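Local coordinates for alpha-hemoglobin-stabilizing protein (Homo sapiens, PDB 1Z8U) that acts as a chaperone that binds free alpha-hemoglobin and prevents its harmful aggregation and precipitation during erythroid cell development, at residues A[5-8]-A[9-12]; A[50-53]-A[54-57]; A[67-70]-A[71-75]; A[16-19]-A[20-23]. The protein carries 1 engineered substitution. All coordinates share one frame; numbering follows the deposited sequence.

How the interactions relate
The chain forms a three-helix bundle, and all four contacts are local, following one another in series; none nests in or crosses another. From the N terminus, interaction 1 lies in the first turns of helix 5-23 and interaction 4 in its last turns, their centres about 17 Å apart. Interaction 2 comes next, where helix 34-52 gives way to the loop before helix 60-86, and interaction 3 lies within that last helix. The long-range ties run between them: Asn-7 reaches Thr-57, Glu-17 meets Tyr-52, Arg-53 and Val-56 pack on Leu-67, Ile-11 lies on Leu-70, and Phe-18 reaches the backbone of Leu-74.

Interaction 1 (A[5-8]-A[9-12]); sequences KANK and DLIS
Leu-10 lies alongside Asn-7, the two side chains pointing the same way from neighbouring turns. This is the i to i+3 spacing of an alpha helix, here in the first turns of helix 5-23 in a three-helix bundle. A chi1 of -159° swings Leu-10 CG away from its own N and turns the CD2 methyl to the amide, 4.0 Å from Asn-7 OD1, while CB of Leu-10 rests 3.6 Å from Asn-7 O. The polar end of Asn-7 does its main work outside the helix: ND2 bonds to Glu-62 OE1 and probably to Thr-57 O, a very short approach. Together these acceptors would hold the rotation of the buried amide, and they tie the start of the helix both to the loop before helix 60-86 and to that helix itself.

The backbone keeps the helical pattern. Leu-10 N bonds to Ala-6 O at 3.3 Å, and the same oxygen takes a second, weak bond from Asp-9 N. One residue on, Ile-11 N bonds to Asn-7 O at 3.1 Å. Ile-11 bends back along this carbonyl, and beyond it the side chain packs on Ala-66, Glu-69 and Leu-70 of helix 60-86, so one flank of the turn is buried.

The opposite charges of Lys-5 and Asp-9 do not meet, since NZ of Lys-5 stays 7.0 Å from OD2 of Asp-9. The carboxylate is turned toward the start of the helix, where Asp-9 OD2 lies 2.7 Å from Lys-5 O.

Interaction 2 (A[50-53]-A[54-57]); sequences NYYR and QQVT
Where the chain leaves helix 34-52, Gln-54 N bonds to Tyr-51 O at 3.1 Å, while Tyr-52 O takes both Val-56 N at 2.8 Å and, weakly, Gln-55 N. Gln-55 works against two rings at once. Its CB meets the edge of the Tyr-52 ring, 3.6 Å from CD1, and its CG stands 4.2 Å above one face of the Tyr-51 ring, toward the rim. With chi1 at -56° and a bend at chi2 (-60°), the amide is carried along Tyr-51 at 40° to the ring plane. A water bridges the ends: it lies 2.9 Å from Tyr-51 OH and gives a weak bond to Gln-55 OE1. The two tyrosines also touch, with CD1 of Tyr-51 over the centre of the Tyr-52 ring; Tyr-52 OH bonds to Glu-17 OE2 of helix 5-23. On the other flank, Val-56 CG2 rests 3.4 Å from Arg-53 O, and both residues pack on Leu-67. Both tyrosines also pack on apolar side chains of the partner protein chain, probably alpha-hemoglobin, which places them at that interface. The turn itself leads from helix 34-52 of the three-helix bundle into the loop before helix 60-86.

Interaction 3 (A[67-70]-A[71-75]); sequences LQEL and RQELN
Leu-70 packs on Leu-74 one helical turn further along, and its branches divide the work. CB leaves the backbone pointing away from the following turn, but CG, set beside the carbonyl carbon by a chi1 of 170°, comes within 3.5 Å of Leu-74 CD1. From there CD1 of Leu-70 lies 3.7 Å from Leu-74 CG and near both of its methyls. CD2 makes the looser contact, 4.1 Å from Leu-74 CD1. Two leucines four residues apart thus lie obliquely against each other as one apolar ridge.

The backbone beneath them is firmly helical: Leu-70 O accepts Leu-74 N at 2.7 Å, and also a weak bond from Glu-73 N. A carboxylate pair marks another flank. Glu-73 CG, placed beside its backbone N by chi1 (-65°), lies 3.3 Å from Glu-69 O. The bend at chi2 then directs the carboxylate, and Glu-69 OE2 and Glu-73 OE1 are 4.4 Å apart. Such like charges would be expected to repel mildly.

Helix 60-86 packs here against both other helices of the bundle. Toward helix 34-52, Leu-70 packs on Tyr-52, Leu-74 on Met-45, and Arg-71 makes a long, weak ion pair with Glu-42. Toward helix 5-23, Leu-74 meets Leu-15 and Phe-18, and Glu-73 lies against Leu-15.

Interaction 4 (A[16-19]-A[20-23]); sequences KEFS and VLLN
A CH-pi contact between residues four apart, in the last turns of helix 5-23, helps form the core of the three-helix bundle. CG of Leu-22 stands over one face of the Phe-18 ring, 3.9 Å from its centroid and 25° off the ring normal, so it sits toward the rim. The ring comes to lie there because a chi1 of -170° turns it away from its own backbone N and carries it past the carbonyl to the following turn. Leu-22 CD2 adds a contact of 3.7 Å to CZ of Phe-18; the approach of CD1 is too short in the model to be trusted. Leu-21 touches the same ring more loosely, its CD1 4.4 Å from CD1 of Phe-18.

Beneath the side chains, Leu-22 N bonds to Phe-18 O at 2.9 Å, and Val-20 N to Lys-16 O at 3.1 Å. Further round the helix, Ser-19 OG turns back one turn to bond with Leu-15 O.

Phe-18 faces both other helices: it meets Tyr-48 edge-to-face and packs on Met-45 of helix 34-52, and it touches Leu-77 of helix 60-86. Leu-22 and Ser-19 also lie on Leu-77. Leu-21 turns to Trp-44 and Tyr-48, and Glu-17 and Leu-21 also touch the partner protein chain.

Interaction 1 (A[5-8]-A[9-12])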
# COMPACT_ATOMS: atom_id res chain seq x y z
N LYS A 5 -18.53 11.18 -21.58
CA LYS A 5 -18.42 12.26 -20.59
C LYS A 5 -18.37 11.77 -19.15
O LYS A 5 -17.99 12.52 -18.25
CB LYS A 5 -19.59 13.24 -20.76
CG LYS A 5 -19.18 14.71 -20.69
CD LYS A 5 -18.27 15.08 -21.86
CE LYS A 5 -17.94 16.57 -21.89
NZ LYS A 5 -17.07 16.93 -23.05
N ALA A 6 -18.76 10.52 -18.93
CA ALA A 6 -18.75 9.93 -17.59
C ALA A 6 -17.36 9.39 -17.28
O ALA A 6 -16.65 9.91 -16.42
CB ALA A 6 -19.78 8.81 -17.50
N ASN A 7 -16.96 8.35 -18.01
CA ASN A 7 -15.65 7.74 -17.81
C ASN A 7 -14.50 8.70 -18.15
O ASN A 7 -13.36 8.45 -17.77
CB ASN A 7 -15.51 6.48 -18.65
CG ASN A 7 -16.65 5.51 -18.43
OD1 ASN A 7 -17.11 5.34 -17.30
ND2 ASN A 7 -17.11 4.86 -19.49
N LYS A 8 -14.81 9.77 -18.86
CA LYS A 8 -13.80 10.75 -19.25
C LYS A 8 -13.22 11.43 -18.01
O LYS A 8 -12.00 11.61 -17.89
CB LYS A 8 -14.41 11.82 -20.17
CG LYS A 8 -13.40 12.84 -20.71
CD LYS A 8 -12.38 12.20 -21.65
CE LYS A 8 -12.97 11.85 -23.01
NZ LYS A 8 -13.22 13.04 -23.88
N ASP A 9 -14.09 11.79 -17.08
CA ASP A 9 -13.69 12.45 -15.84
C ASP A 9 -13.19 11.42 -14.82
O ASP A 9 -12.27 11.70 -14.05
CB ASP A 9 -14.86 13.24 -15.28
CG ASP A 9 -15.39 14.27 -16.27
OD1 ASP A 9 -14.63 15.18 -16.66
OD2 ASP A 9 -16.58 14.17 -16.65
N LEU A 10 -13.80 10.25 -14.82
CA LEU A 10 -13.43 9.17 -13.92
C LEU A 10 -11.93 8.92 -14.08
O LEU A 10 -11.18 8.86 -13.10
CB LEU A 10 -14.21 7.90 -14.29
CG LEU A 10 -14.37 6.79 -13.26
CD1 LEU A 10 -15.33 7.25 -12.16
CD2 LEU A 10 -14.91 5.54 -13.94
N ILE A 11 -11.49 8.78 -15.32
CA ILE A 11 -10.09 8.55 -15.64
C ILE A 11 -9.23 9.72 -15.17
O ILE A 11 -8.06 9.56 -14.82
CB ILE A 11 -9.91 8.36 -17.17
CG1 ILE A 11 -10.72 7.15 -17.63
CG2 ILE A 11 -8.43 8.17 -17.51
CD1 ILE A 11 -10.64 6.88 -19.13
N SER A 12 -9.82 10.91 -15.17
CA SER A 12 -9.10 12.10 -14.74
C SER A 12 -8.91 12.09 -13.22
O SER A 12 -7.87 12.51 -12.71
CB SER A 12 -9.86 13.36 -15.17
OG SER A 12 -9.02 14.50 -15.15

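Interaction 2 (A[50-53]-A[54-57])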
# COMPACT_ATOMS: atom_id res chain seq x y z
N ASN A 50 -8.21 -2.14 -11.29
CA ASN A 50 -9.21 -3.05 -10.73
C ASN A 50 -10.26 -2.28 -9.94
O ASN A 50 -11.36 -2.78 -9.73
CB ASN A 50 -8.54 -4.08 -9.83
CG ASN A 50 -7.45 -4.88 -10.55
OD1 ASN A 50 -6.91 -5.85 -10.01
ND2 ASN A 50 -7.11 -4.46 -11.77
N TYR A 51 -9.92 -1.07 -9.52
CA TYR A 51 -10.87 -0.25 -8.77
C TYR A 51 -11.88 0.38 -9.71
O TYR A 51 -13.08 0.12 -9.61
CB TYR A 51 -10.15 0.87 -8.00
CG TYR A 51 -11.11 1.89 -7.38
CD1 TYR A 51 -11.12 3.21 -7.81
CD2 TYR A 51 -12.00 1.51 -6.37
CE1 TYR A 51 -12.01 4.15 -7.25
CE2 TYR A 51 -12.89 2.43 -5.80
CZ TYR A 51 -12.89 3.75 -6.24
OH TYR A 51 -13.74 4.67 -5.66
N TYR A 52 -11.38 1.21 -10.62
CA TYR A 52 -12.23 1.90 -11.58
C TYR A 52 -12.87 0.95 -12.56
O TYR A 52 -13.67 1.36 -13.38
CB TYR A 52 -11.42 2.94 -12.35
CG TYR A 52 -11.12 4.16 -11.53
CD1 TYR A 52 -12.16 4.96 -11.04
CD2 TYR A 52 -9.81 4.53 -11.24
CE1 TYR A 52 -11.90 6.09 -10.28
CE2 TYR A 52 -9.54 5.65 -10.48
CZ TYR A 52 -10.58 6.43 -10.01
OH TYR A 52 -10.31 7.57 -9.29
N ARG A 53 -12.52 -0.33 -12.48
CA ARG A 53 -13.11 -1.33 -13.37
C ARG A 53 -14.58 -1.48 -13.00
O ARG A 53 -15.39 -1.99 -13.79
CB ARG A 53 -12.39 -2.66 -13.23
CG ARG A 53 -12.88 -3.71 -14.19
CD ARG A 53 -11.70 -4.36 -14.87
NE ARG A 53 -10.79 -4.97 -13.92
CZ ARG A 53 -9.60 -5.47 -14.24
NH1 ARG A 53 -9.18 -5.42 -15.50
NH2 ARG A 53 -8.83 -6.01 -13.30
N GLN A 54 -14.91 -1.03 -11.79
CA GLN A 54 -16.27 -1.08 -11.27
C GLN A 54 -16.90 0.30 -11.38
O GLN A 54 -18.09 0.47 -11.14
CB GLN A 54 -16.27 -1.51 -9.79
CG GLN A 54 -15.41 -2.72 -9.48
CD GLN A 54 -15.69 -3.89 -10.41
OE1 GLN A 54 -16.84 -4.26 -10.63
NE2 GLN A 54 -14.63 -4.47 -10.96
N GLN A 55 -16.08 1.29 -11.75
CA GLN A 55 -16.55 2.66 -11.88
C GLN A 55 -16.83 3.05 -13.33
O GLN A 55 -17.67 3.91 -13.58
CB GLN A 55 -15.51 3.61 -11.28
CG GLN A 55 -15.18 3.29 -9.84
CD GLN A 55 -16.40 3.36 -8.93
OE1 GLN A 55 -16.42 2.77 -7.85
NE2 GLN A 55 -17.42 4.10 -9.36
N VAL A 56 -16.13 2.43 -14.27
CA VAL A 56 -16.34 2.73 -15.68
C VAL A 56 -17.79 2.40 -16.02
O VAL A 56 -18.35 1.42 -15.52
CB VAL A 56 -15.42 1.89 -16.60
CG1 VAL A 56 -14.03 2.49 -16.63
CG2 VAL A 56 -15.36 0.45 -16.13
N THR A 57 -18.38 3.23 -16.86
CA THR A 57 -19.76 3.05 -17.26
C THR A 57 -19.90 2.96 -18.77
O THR A 57 -19.07 3.47 -19.52
CB THR A 57 -20.64 4.21 -16.73
OG1 THR A 57 -21.88 4.24 -17.44
CG2 THR A 57 -19.93 5.54 -16.89
O HOH W 1 -16.23 3.55 -4.65

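Interaction 3 (A[67-70]-A[71-75])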
# COMPACT_ATOMS: atom_id res chain seq x y z
N LEU A 67 -10.64 1.90 -19.45
CA LEU A 67 -9.57 1.33 -18.65
C LEU A 67 -8.23 1.46 -19.35
O LEU A 67 -7.25 1.93 -18.77
CB LEU A 67 -9.85 -0.15 -18.38
CG LEU A 67 -11.14 -0.47 -17.62
CD1 LEU A 67 -11.25 -1.96 -17.42
CD2 LEU A 67 -11.15 0.26 -16.28
N GLN A 68 -8.19 1.04 -20.61
CA GLN A 68 -6.98 1.09 -21.41
C GLN A 68 -6.37 2.48 -21.49
O GLN A 68 -5.15 2.61 -21.55
CB GLN A 68 -7.29 0.57 -22.82
CG GLN A 68 -6.08 0.23 -23.65
CD GLN A 68 -6.43 -0.77 -24.74
OE1 GLN A 68 -7.30 -0.52 -25.57
NE2 GLN A 68 -5.74 -1.91 -24.74
N GLU A 69 -7.20 3.52 -21.47
CA GLU A 69 -6.69 4.88 -21.53
C GLU A 69 -6.11 5.23 -20.17
O GLU A 69 -5.06 5.87 -20.07
CB GLU A 69 -7.79 5.88 -21.90
CG GLU A 69 -7.25 7.24 -22.35
CD GLU A 69 -8.27 8.37 -22.20
OE1 GLU A 69 -9.41 8.21 -22.66
OE2 GLU A 69 -7.91 9.43 -21.62
N LEU A 70 -6.81 4.81 -19.12
CA LEU A 70 -6.37 5.07 -17.75
C LEU A 70 -4.95 4.53 -17.58
O LEU A 70 -4.02 5.29 -17.30
CB LEU A 70 -7.31 4.40 -16.75
CG LEU A 70 -6.87 4.37 -15.28
CD1 LEU A 70 -6.75 5.78 -14.72
CD2 LEU A 70 -7.87 3.55 -14.48
N ARG A 71 -4.79 3.22 -17.74
CA ARG A 71 -3.49 2.60 -17.60
C ARG A 71 -2.43 3.33 -18.43
O ARG A 71 -1.29 3.49 -17.97
CB ARG A 71 -3.55 1.12 -18.00
CG ARG A 71 -2.18 0.47 -18.12
CD ARG A 71 -2.27 -1.04 -18.15
NE ARG A 71 -2.19 -1.60 -16.80
CZ ARG A 71 -2.38 -2.89 -16.51
NH1 ARG A 71 -2.65 -3.76 -17.47
NH2 ARG A 71 -2.29 -3.30 -15.25
N GLN A 72 -2.80 3.78 -19.63
CA GLN A 72 -1.87 4.51 -20.49
C GLN A 72 -1.40 5.77 -19.77
O GLN A 72 -0.22 6.13 -19.82
CB GLN A 72 -2.54 4.94 -21.80
CG GLN A 72 -1.69 4.85 -23.07
CD GLN A 72 -0.76 6.06 -23.22
OE1 GLN A 72 0.45 5.90 -23.38
NE2 GLN A 72 -1.33 7.26 -23.16
N GLU A 73 -2.34 6.43 -19.09
CA GLU A 73 -2.05 7.66 -18.36
C GLU A 73 -1.34 7.42 -17.03
O GLU A 73 -0.43 8.17 -16.67
CB GLU A 73 -3.35 8.43 -18.12
CG GLU A 73 -4.01 8.94 -19.39
CD GLU A 73 -3.16 9.93 -20.16
OE1 GLU A 73 -3.58 10.35 -21.26
OE2 GLU A 73 -2.06 10.30 -19.67
N LEU A 74 -1.75 6.38 -16.31
CA LEU A 74 -1.12 6.07 -15.03
C LEU A 74 0.38 5.87 -15.24
O LEU A 74 1.19 6.27 -14.41
CB LEU A 74 -1.74 4.80 -14.44
CG LEU A 74 -3.19 4.98 -13.99
CD1 LEU A 74 -3.81 3.63 -13.69
CD2 LEU A 74 -3.24 5.88 -12.77
N ASN A 75 0.73 5.27 -16.37
CA ASN A 75 2.12 5.03 -16.72
C ASN A 75 2.85 6.34 -16.98
O ASN A 75 4.00 6.50 -16.59
CB ASN A 75 2.20 4.16 -17.97
CG ASN A 75 1.53 2.81 -17.79
OD1 ASN A 75 1.45 2.02 -18.72
ND2 ASN A 75 1.03 2.56 -16.59

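Interaction 4 (A[16-19]-A[20-23])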
# COMPACT_ATOMS: atom_id res chain seq x y z
N LYS A 16 -5.44 12.03 -10.68
CA LYS A 16 -5.16 13.08 -9.72
C LYS A 16 -4.84 12.35 -8.43
O LYS A 16 -3.83 12.62 -7.77
CB LYS A 16 -6.38 13.99 -9.53
CG LYS A 16 -6.06 15.28 -8.79
CD LYS A 16 -7.27 16.20 -8.68
CE LYS A 16 -6.87 17.54 -8.06
NZ LYS A 16 -6.25 17.38 -6.71
N GLU A 17 -5.71 11.40 -8.09
CA GLU A 17 -5.54 10.59 -6.90
C GLU A 17 -4.20 9.86 -6.96
O GLU A 17 -3.51 9.71 -5.96
CB GLU A 17 -6.70 9.58 -6.80
CG GLU A 17 -8.08 10.24 -6.70
CD GLU A 17 -9.25 9.28 -6.96
OE1 GLU A 17 -10.42 9.72 -6.88
OE2 GLU A 17 -8.99 8.09 -7.24
N PHE A 18 -3.82 9.43 -8.16
CA PHE A 18 -2.56 8.72 -8.36
C PHE A 18 -1.36 9.63 -8.13
O PHE A 18 -0.29 9.18 -7.71
CB PHE A 18 -2.50 8.14 -9.77
CG PHE A 18 -1.35 7.19 -9.97
CD1 PHE A 18 -1.32 5.97 -9.31
CD2 PHE A 18 -0.30 7.53 -10.81
CE1 PHE A 18 -0.25 5.10 -9.48
CE2 PHE A 18 0.77 6.67 -10.99
CZ PHE A 18 0.80 5.45 -10.32
N SER A 19 -1.53 10.92 -8.42
CA SER A 19 -0.44 11.87 -8.24
C SER A 19 -0.21 12.22 -6.79
O SER A 19 0.93 12.34 -6.35
CB SER A 19 -0.71 13.14 -9.05
OG SER A 19 -0.52 12.89 -10.43
N VAL A 20 -1.29 12.40 -6.03
CA VAL A 20 -1.11 12.71 -4.62
C VAL A 20 -0.43 11.50 -3.99
O VAL A 20 0.39 11.64 -3.07
CB VAL A 20 -2.45 13.02 -3.91
CG1 VAL A 20 -3.47 11.95 -4.20
CG2 VAL A 20 -2.22 13.12 -2.43
N LEU A 21 -0.75 10.31 -4.49
CA LEU A 21 -0.15 9.08 -3.99
C LEU A 21 1.34 9.16 -4.31
O LEU A 21 2.19 9.05 -3.42
CB LEU A 21 -0.74 7.85 -4.68
CG LEU A 21 -0.72 6.47 -3.99
CD1 LEU A 21 -0.35 5.39 -5.01
CD2 LEU A 21 0.25 6.45 -2.82
N LEU A 22 1.65 9.35 -5.58
CA LEU A 22 3.03 9.43 -6.04
C LEU A 22 3.78 10.59 -5.39
O LEU A 22 4.90 10.41 -4.90
CB LEU A 22 3.08 9.59 -7.55
CG LEU A 22 2.56 8.49 -8.48
CD1 LEU A 22 2.69 8.98 -9.92
CD2 LEU A 22 3.35 7.19 -8.28
N ASN A 23 3.15 11.76 -5.36
CA ASN A 23 3.78 12.96 -4.80
C ASN A 23 4.06 12.95 -3.31
O ASN A 23 4.94 13.68 -2.84
CB ASN A 23 2.95 14.22 -5.12
CG ASN A 23 2.81 14.47 -6.62
OD1 ASN A 23 3.75 14.26 -7.39
ND2 ASN A 23 1.64 14.94 -7.02